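Local coordinates for protein benzoylformate decarboxylase (Mycobacterium smegmatis, PDB 4Q9D) that belongs to the thiamine pyrophosphate enzymes, a three-domain family, and holds a magnesium ion in the C-terminal of its two probable cofactor-binding domains, at residues 43-48 and 54-59; 411-416 and 444-449. All blocks are in the same frame, centred on the assembly; numbering follows the deposited sequence.

Contact 1 (43-48 and 54-59); sequences TYVLSL and LAMADG
V45 and M56 carry the apolar part of this contact, in which the end of strand 43-46 meets the helix that follows it. The touching atoms are V45 CG1 and M56 SD, 3.7 Å apart, and the two side chains run obliquely past one another. Strand and helix keep their backbones well separated, with 8.4 Å between S47 CA and M56 CA, and the methionine reaches across. Its chain leaves the helix extended through chi1 and chi2, which brings SD against the valine methyl, and then bends at the thioether (chi3 -65°).

No hydrogen bond joins the segments. S47 OG comes close to the end of M56, but the fit there is too tight to be reliable and nothing rests on it. All three residues are buried.

This is the first half of a beta-alpha-beta crossover, in which helix 50-64 carries the chain from edge strand 43-46 past strand 22-25 to strand 68-72. V45 also packs on T22 and F24 of that middle strand. M56 touches V413 of helix 408-421 as well, while T446 of helix 443-449 lies against both V45 and M56.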
ATOM      1  N   THR B  43     -17.370   5.766 -29.308  1.00 30.91           N
ATOM      2  CA  THR B  43     -17.732   7.123 -28.935  1.00 29.13           C
ATOM      3  C   THR B  43     -16.842   7.648 -27.797  1.00 26.80           C
ATOM      4  O   THR B  43     -16.658   6.981 -26.786  1.00 28.15           O
ATOM      5  CB  THR B  43     -19.205   7.187 -28.490  1.00 31.33           C
ATOM      6  OG1 THR B  43     -20.022   6.692 -29.557  1.00 34.43           O
ATOM      7  CG2 THR B  43     -19.614   8.634 -28.149  1.00 26.22           C
ATOM      8  N   TYR B  44     -16.283   8.836 -27.983  1.00 28.46           N
ATOM      9  CA  TYR B  44     -15.483   9.451 -26.960  1.00 22.71           C
ATOM     10  C   TYR B  44     -16.322  10.542 -26.325  1.00 26.46           C
ATOM     11  O   TYR B  44     -16.812  11.404 -27.016  1.00 26.65           O
ATOM     12  CB  TYR B  44     -14.243  10.092 -27.562  1.00 21.52           C
ATOM     13  CG  TYR B  44     -13.303  10.551 -26.482  1.00 19.55           C
ATOM     14  CD1 TYR B  44     -12.409   9.662 -25.897  1.00 22.99           C
ATOM     15  CD2 TYR B  44     -13.342  11.854 -26.005  1.00 21.76           C
ATOM     16  CE1 TYR B  44     -11.541  10.065 -24.893  1.00 20.42           C
ATOM     17  CE2 TYR B  44     -12.496  12.264 -24.991  1.00 22.50           C
ATOM     18  CZ  TYR B  44     -11.581  11.357 -24.442  1.00 28.95           C
ATOM     19  OH  TYR B  44     -10.700  11.737 -23.436  1.00 27.40           O
ATOM     20  N   VAL B  45     -16.508  10.491 -25.011  1.00 25.62           N
ATOM     21  CA  VAL B  45     -17.259  11.542 -24.324  1.00 21.59           C
ATOM     22  C   VAL B  45     -16.298  12.404 -23.540  1.00 22.78           C
ATOM     23  O   VAL B  45     -15.744  11.963 -22.544  1.00 24.91           O
ATOM     24  CB  VAL B  45     -18.363  10.964 -23.385  1.00 22.48           C
ATOM     25  CG1 VAL B  45     -19.127  12.113 -22.696  1.00 20.74           C
ATOM     26  CG2 VAL B  45     -19.330  10.062 -24.191  1.00 16.53           C
ATOM     27  N   LEU B  46     -16.102  13.636 -23.994  1.00 22.27           N
ATOM     28  CA  LEU B  46     -15.192  14.566 -23.350  1.00 27.56           C
ATOM     29  C   LEU B  46     -15.835  15.344 -22.193  1.00 25.44           C
ATOM     30  O   LEU B  46     -16.918  15.935 -22.362  1.00 23.53           O
ATOM     31  CB  LEU B  46     -14.684  15.576 -24.389  1.00 23.69           C
ATOM     32  CG  LEU B  46     -13.823  16.710 -23.816  1.00 22.86           C
ATOM     33  CD1 LEU B  46     -12.480  16.203 -23.321  1.00 22.78           C
ATOM     34  CD2 LEU B  46     -13.657  17.861 -24.832  1.00 23.52           C
ATOM     35  N   SER B  47     -15.151  15.339 -21.047  1.00 19.74           N
ATOM     36  CA  SER B  47     -15.456  16.184 -19.890  1.00 26.76           C
ATOM     37  C   SER B  47     -14.311  17.129 -19.702  1.00 20.66           C
ATOM     38  O   SER B  47     -13.158  16.734 -19.914  1.00 20.82           O
ATOM     39  CB  SER B  47     -15.516  15.349 -18.588  1.00 22.36           C
ATOM     40  OG  SER B  47     -16.685  14.580 -18.545  1.00 36.80           O
ATOM     41  N   LEU B  48     -14.615  18.330 -19.208  1.00 24.12           N
ATOM     42  CA  LEU B  48     -13.605  19.347 -18.940  1.00 26.52           C
ATOM     43  C   LEU B  48     -12.718  19.095 -17.711  1.00 26.55           C
ATOM     44  O   LEU B  48     -11.705  19.775 -17.550  1.00 21.31           O
ATOM     45  CB  LEU B  48     -14.259  20.735 -18.841  1.00 20.77           C
ATOM     46  CG  LEU B  48     -14.968  21.132 -20.165  1.00 24.64           C
ATOM     47  CD1 LEU B  48     -15.700  22.466 -20.052  1.00 17.34           C
ATOM     48  CD2 LEU B  48     -13.976  21.178 -21.308  1.00 19.17           C
ATOM     49  N   LEU B  54     -15.225  10.658 -14.593  1.00 18.20           N
ATOM     50  CA  LEU B  54     -15.439   9.375 -13.959  1.00 18.85           C
ATOM     51  C   LEU B  54     -16.878   9.263 -13.400  1.00 18.66           C
ATOM     52  O   LEU B  54     -17.505   8.218 -13.536  1.00 21.03           O
ATOM     53  CB  LEU B  54     -14.369   9.126 -12.890  1.00 14.05           C
ATOM     54  CG  LEU B  54     -14.231   7.697 -12.348  1.00 21.61           C
ATOM     55  CD1 LEU B  54     -12.854   7.520 -11.731  1.00 17.15           C
ATOM     56  CD2 LEU B  54     -15.338   7.445 -11.258  1.00 13.60           C
ATOM     57  N   ALA B  55     -17.411  10.347 -12.822  1.00 17.85           N
ATOM     58  CA  ALA B  55     -18.787  10.337 -12.297  1.00 17.06           C
ATOM     59  C   ALA B  55     -19.787  10.206 -13.444  1.00 19.86           C
ATOM     60  O   ALA B  55     -20.821   9.585 -13.294  1.00 19.92           O
ATOM     61  CB  ALA B  55     -19.073  11.619 -11.460  1.00 15.10           C
ATOM     62  N   MET B  56     -19.453  10.777 -14.602  1.00 17.06           N
ATOM     63  CA  MET B  56     -20.282  10.646 -15.799  1.00 20.97           C
ATOM     64  C   MET B  56     -20.315   9.177 -16.235  1.00 22.96           C
ATOM     65  O   MET B  56     -21.375   8.638 -16.565  1.00 21.21           O
ATOM     66  CB  MET B  56     -19.700  11.514 -16.924  1.00 20.69           C
ATOM     67  CG  MET B  56     -20.662  11.913 -18.017  1.00 20.50           C
ATOM     68  SD  MET B  56     -19.843  13.022 -19.196  1.00 24.96           S
ATOM     69  CE  MET B  56     -19.542  14.433 -18.114  1.00 19.63           C
ATOM     70  N   ALA B  57     -19.155   8.523 -16.217  1.00 19.62           N
ATOM     71  CA  ALA B  57     -19.078   7.118 -16.602  1.00 19.78           C
ATOM     72  C   ALA B  57     -19.888   6.306 -15.632  1.00 17.62           C
ATOM     73  O   ALA B  57     -20.557   5.351 -16.028  1.00 23.71           O
ATOM     74  CB  ALA B  57     -17.607   6.619 -16.615  1.00 14.11           C
ATOM     75  N   ASP B  58     -19.818   6.685 -14.354  1.00 16.86           N
ATOM     76  CA  ASP B  58     -20.567   6.006 -13.288  1.00 20.79           C
ATOM     77  C   ASP B  58     -22.072   6.066 -13.633  1.00 18.70           C
ATOM     78  O   ASP B  58     -22.756   5.040 -13.698  1.00 22.54           O
ATOM     79  CB  ASP B  58     -20.274   6.713 -11.952  1.00 15.36           C
ATOM     80  CG  ASP B  58     -20.837   5.995 -10.737  1.00 20.16           C
ATOM     81  OD1 ASP B  58     -21.504   4.934 -10.859  1.00 19.88           O
ATOM     82  OD2 ASP B  58     -20.568   6.497  -9.607  1.00 20.41           O
ATOM     83  N   GLY B  59     -22.583   7.261 -13.903  1.00 17.62           N
ATOM     84  CA  GLY B  59     -23.993   7.394 -14.267  1.00 18.46           C
ATOM     85  C   GLY B  59     -24.366   6.624 -15.533  1.00 21.11           C
ATOM     86  O   GLY B  59     -25.428   5.997 -15.599  1.00 20.70           O
TER

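Contact 2 (411-416 and 444-449); sequences AAVGIA and IWTAAQ
V413 reaches from helix 408-421 to T446 and A447 of helix 443-449, and the pair belongs to the alpha/beta fold of the C-terminal thiamine pyrophosphate binding domain, where both helices rest on strand 454-460 of the parallel sheet. The backbones come close, with V413 CA and A447 CA 5.6 Å apart, a closeness consistent with the small side chain of A447.

From CB, which points at the other helix, the valine forks. One methyl, CG1, lies anti to the backbone N (chi1 179°) and is 3.8 Å from T446 CG2; it also sits 4.0 Å from A447 N. The second methyl, CG2, falls on the far side of the fork and meets A447 CB at 3.9 Å. The valine thus straddles two consecutive residues, and its side chain crosses that of T446 at about a right angle. No hydrogen bond links the segments.

T446 meets V413 through CG2, set anti to its own backbone N, while OG1 is hydrogen-bonded to L46 O in the N-terminal domain. On another side of the same helix, W445 NE1 bonds to P485 O of the second subunit. One face of the W445 ring is covered from within the helix, where Q449 CG stands 3.4 Å above the ring plane, over its centre.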
ATOM      1  N   ALA B 411     -23.052  12.789 -13.109  1.00 20.38           N
ATOM      2  CA  ALA B 411     -23.824  11.544 -13.201  1.00 16.31           C
ATOM      3  C   ALA B 411     -25.104  11.730 -14.025  1.00 19.39           C
ATOM      4  O   ALA B 411     -25.491  10.844 -14.797  1.00 20.61           O
ATOM      5  CB  ALA B 411     -24.169  11.008 -11.796  1.00 19.41           C
ATOM      6  N   ALA B 412     -25.771  12.870 -13.855  1.00 19.04           N
ATOM      7  CA  ALA B 412     -26.956  13.159 -14.671  1.00 19.81           C
ATOM      8  C   ALA B 412     -26.635  13.146 -16.179  1.00 22.13           C
ATOM      9  O   ALA B 412     -27.428  12.666 -16.986  1.00 23.77           O
ATOM     10  CB  ALA B 412     -27.573  14.506 -14.275  1.00 17.47           C
ATOM     11  N   VAL B 413     -25.493  13.721 -16.551  1.00 22.64           N
ATOM     12  CA  VAL B 413     -25.052  13.753 -17.938  1.00 17.60           C
ATOM     13  C   VAL B 413     -24.800  12.310 -18.399  1.00 19.38           C
ATOM     14  O   VAL B 413     -25.237  11.901 -19.477  1.00 24.39           O
ATOM     15  CB  VAL B 413     -23.748  14.583 -18.101  1.00 21.19           C
ATOM     16  CG1 VAL B 413     -23.277  14.584 -19.580  1.00 16.59           C
ATOM     17  CG2 VAL B 413     -23.954  16.010 -17.628  1.00 19.52           C
ATOM     18  N   GLY B 414     -24.103  11.531 -17.567  1.00 21.06           N
ATOM     19  CA  GLY B 414     -23.903  10.115 -17.852  1.00 19.47           C
ATOM     20  C   GLY B 414     -25.194   9.307 -17.988  1.00 25.89           C
ATOM     21  O   GLY B 414     -25.324   8.484 -18.883  1.00 21.72           O
ATOM     22  N   ILE B 415     -26.147   9.533 -17.082  1.00 22.51           N
ATOM     23  CA  ILE B 415     -27.427   8.831 -17.143  1.00 25.74           C
ATOM     24  C   ILE B 415     -28.175   9.157 -18.436  1.00 23.33           C
ATOM     25  O   ILE B 415     -28.713   8.270 -19.094  1.00 21.47           O
ATOM     26  CB  ILE B 415     -28.313   9.179 -15.911  1.00 24.91           C
ATOM     27  CG1 ILE B 415     -27.720   8.542 -14.638  1.00 19.86           C
ATOM     28  CG2 ILE B 415     -29.754   8.690 -16.131  1.00 20.90           C
ATOM     29  CD1 ILE B 415     -28.062   9.343 -13.323  1.00 21.18           C
ATOM     30  N   ALA B 416     -28.194  10.431 -18.814  1.00 20.73           N
ATOM     31  CA  ALA B 416     -28.892  10.803 -20.051  1.00 26.69           C
ATOM     32  C   ALA B 416     -28.194  10.233 -21.297  1.00 24.46           C
ATOM     33  O   ALA B 416     -28.865   9.777 -22.233  1.00 25.13           O
ATOM     34  CB  ALA B 416     -29.050  12.319 -20.154  1.00 18.77           C
ATOM     35  N   ILE B 444     -21.728  20.436 -17.090  1.00 20.37           N
ATOM     36  CA  ILE B 444     -22.906  20.859 -17.853  1.00 25.88           C
ATOM     37  C   ILE B 444     -22.545  21.207 -19.317  1.00 21.62           C
ATOM     38  O   ILE B 444     -23.395  21.178 -20.203  1.00 28.87           O
ATOM     39  CB  ILE B 444     -23.679  22.011 -17.172  1.00 21.67           C
ATOM     40  CG1 ILE B 444     -22.877  23.295 -17.183  1.00 16.75           C
ATOM     41  CG2 ILE B 444     -24.044  21.639 -15.728  1.00 17.57           C
ATOM     42  CD1 ILE B 444     -23.571  24.409 -16.359  1.00 23.72           C
ATOM     43  N   TRP B 445     -21.266  21.475 -19.562  1.00 20.98           N
ATOM     44  CA  TRP B 445     -20.776  21.746 -20.918  1.00 18.22           C
ATOM     45  C   TRP B 445     -20.968  20.507 -21.767  1.00 21.45           C
ATOM     46  O   TRP B 445     -21.372  20.596 -22.922  1.00 22.63           O
ATOM     47  CB  TRP B 445     -19.286  22.145 -20.890  1.00 19.65           C
ATOM     48  CG  TRP B 445     -18.699  22.397 -22.239  1.00 21.13           C
ATOM     49  CD1 TRP B 445     -18.818  23.540 -22.985  1.00 22.18           C
ATOM     50  CD2 TRP B 445     -17.871  21.503 -23.002  1.00 23.19           C
ATOM     51  NE1 TRP B 445     -18.130  23.403 -24.166  1.00 22.40           N
ATOM     52  CE2 TRP B 445     -17.538  22.171 -24.208  1.00 27.12           C
ATOM     53  CE3 TRP B 445     -17.397  20.196 -22.795  1.00 21.47           C
ATOM     54  CZ2 TRP B 445     -16.745  21.578 -25.213  1.00 20.18           C
ATOM     55  CZ3 TRP B 445     -16.586  19.605 -23.794  1.00 22.03           C
ATOM     56  CH2 TRP B 445     -16.275  20.302 -24.980  1.00 24.64           C
ATOM     57  N   THR B 446     -20.658  19.347 -21.197  1.00 20.91           N
ATOM     58  CA  THR B 446     -20.868  18.083 -21.901  1.00 21.55           C
ATOM     59  C   THR B 446     -22.360  17.857 -22.182  1.00 23.82           C
ATOM     60  O   THR B 446     -22.726  17.361 -23.248  1.00 23.54           O
ATOM     61  CB  THR B 446     -20.289  16.898 -21.084  1.00 20.02           C
ATOM     62  OG1 THR B 446     -18.907  17.133 -20.829  1.00 19.26           O
ATOM     63  CG2 THR B 446     -20.438  15.563 -21.833  1.00 16.90           C
ATOM     64  N   ALA B 447     -23.223  18.221 -21.229  1.00 22.62           N
ATOM     65  CA  ALA B 447     -24.673  18.116 -21.456  1.00 19.83           C
ATOM     66  C   ALA B 447     -25.081  18.980 -22.673  1.00 23.51           C
ATOM     67  O   ALA B 447     -25.846  18.547 -23.535  1.00 21.43           O
ATOM     68  CB  ALA B 447     -25.460  18.564 -20.180  1.00 18.20           C
ATOM     69  N   ALA B 448     -24.555  20.198 -22.745  1.00 20.84           N
ATOM     70  CA  ALA B 448     -24.917  21.086 -23.846  1.00 21.68           C
ATOM     71  C   ALA B 448     -24.333  20.574 -25.152  1.00 27.46           C
ATOM     72  O   ALA B 448     -25.040  20.525 -26.154  1.00 29.15           O
ATOM     73  CB  ALA B 448     -24.476  22.506 -23.579  1.00 21.80           C
ATOM     74  N   GLN B 449     -23.068  20.141 -25.132  1.00 24.87           N
ATOM     75  CA  GLN B 449     -22.432  19.567 -26.325  1.00 21.21           C
ATOM     76  C   GLN B 449     -23.195  18.379 -26.909  1.00 28.12           C
ATOM     77  O   GLN B 449     -23.207  18.195 -28.119  1.00 30.72           O
ATOM     78  CB  GLN B 449     -20.971  19.154 -26.017  1.00 23.92           C
ATOM     79  CG  GLN B 449     -20.049  20.359 -25.796  1.00 22.42           C
ATOM     80  CD  GLN B 449     -19.960  21.222 -27.062  1.00 25.89           C
ATOM     81  OE1 GLN B 449     -19.519  20.750 -28.092  1.00 32.30           O
ATOM     82  NE2 GLN B 449     -20.387  22.471 -26.976  1.00 24.19           N
TER

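Going from the N terminus, contact 1 closes first, across a loop of five residues, most of them the first turn of helix 50-64. Contact 2 opens some 350 residues later and encloses a longer loop that includes strand 428-433 and helix 434-439. The two are in series, neither nesting nor crossing, yet their centres lie only 8 Å apart, because the N- and C-terminal domains pack together here. Helix 50-64 packs against helix 408-421, with M56 CG 3.5 Å from G414 N and G59 O 3.6 Å from I415 CG1. Beside them, L46 CD2 packs on W445 CZ3 at 3.6 Å. Both contacts also touch the second subunit.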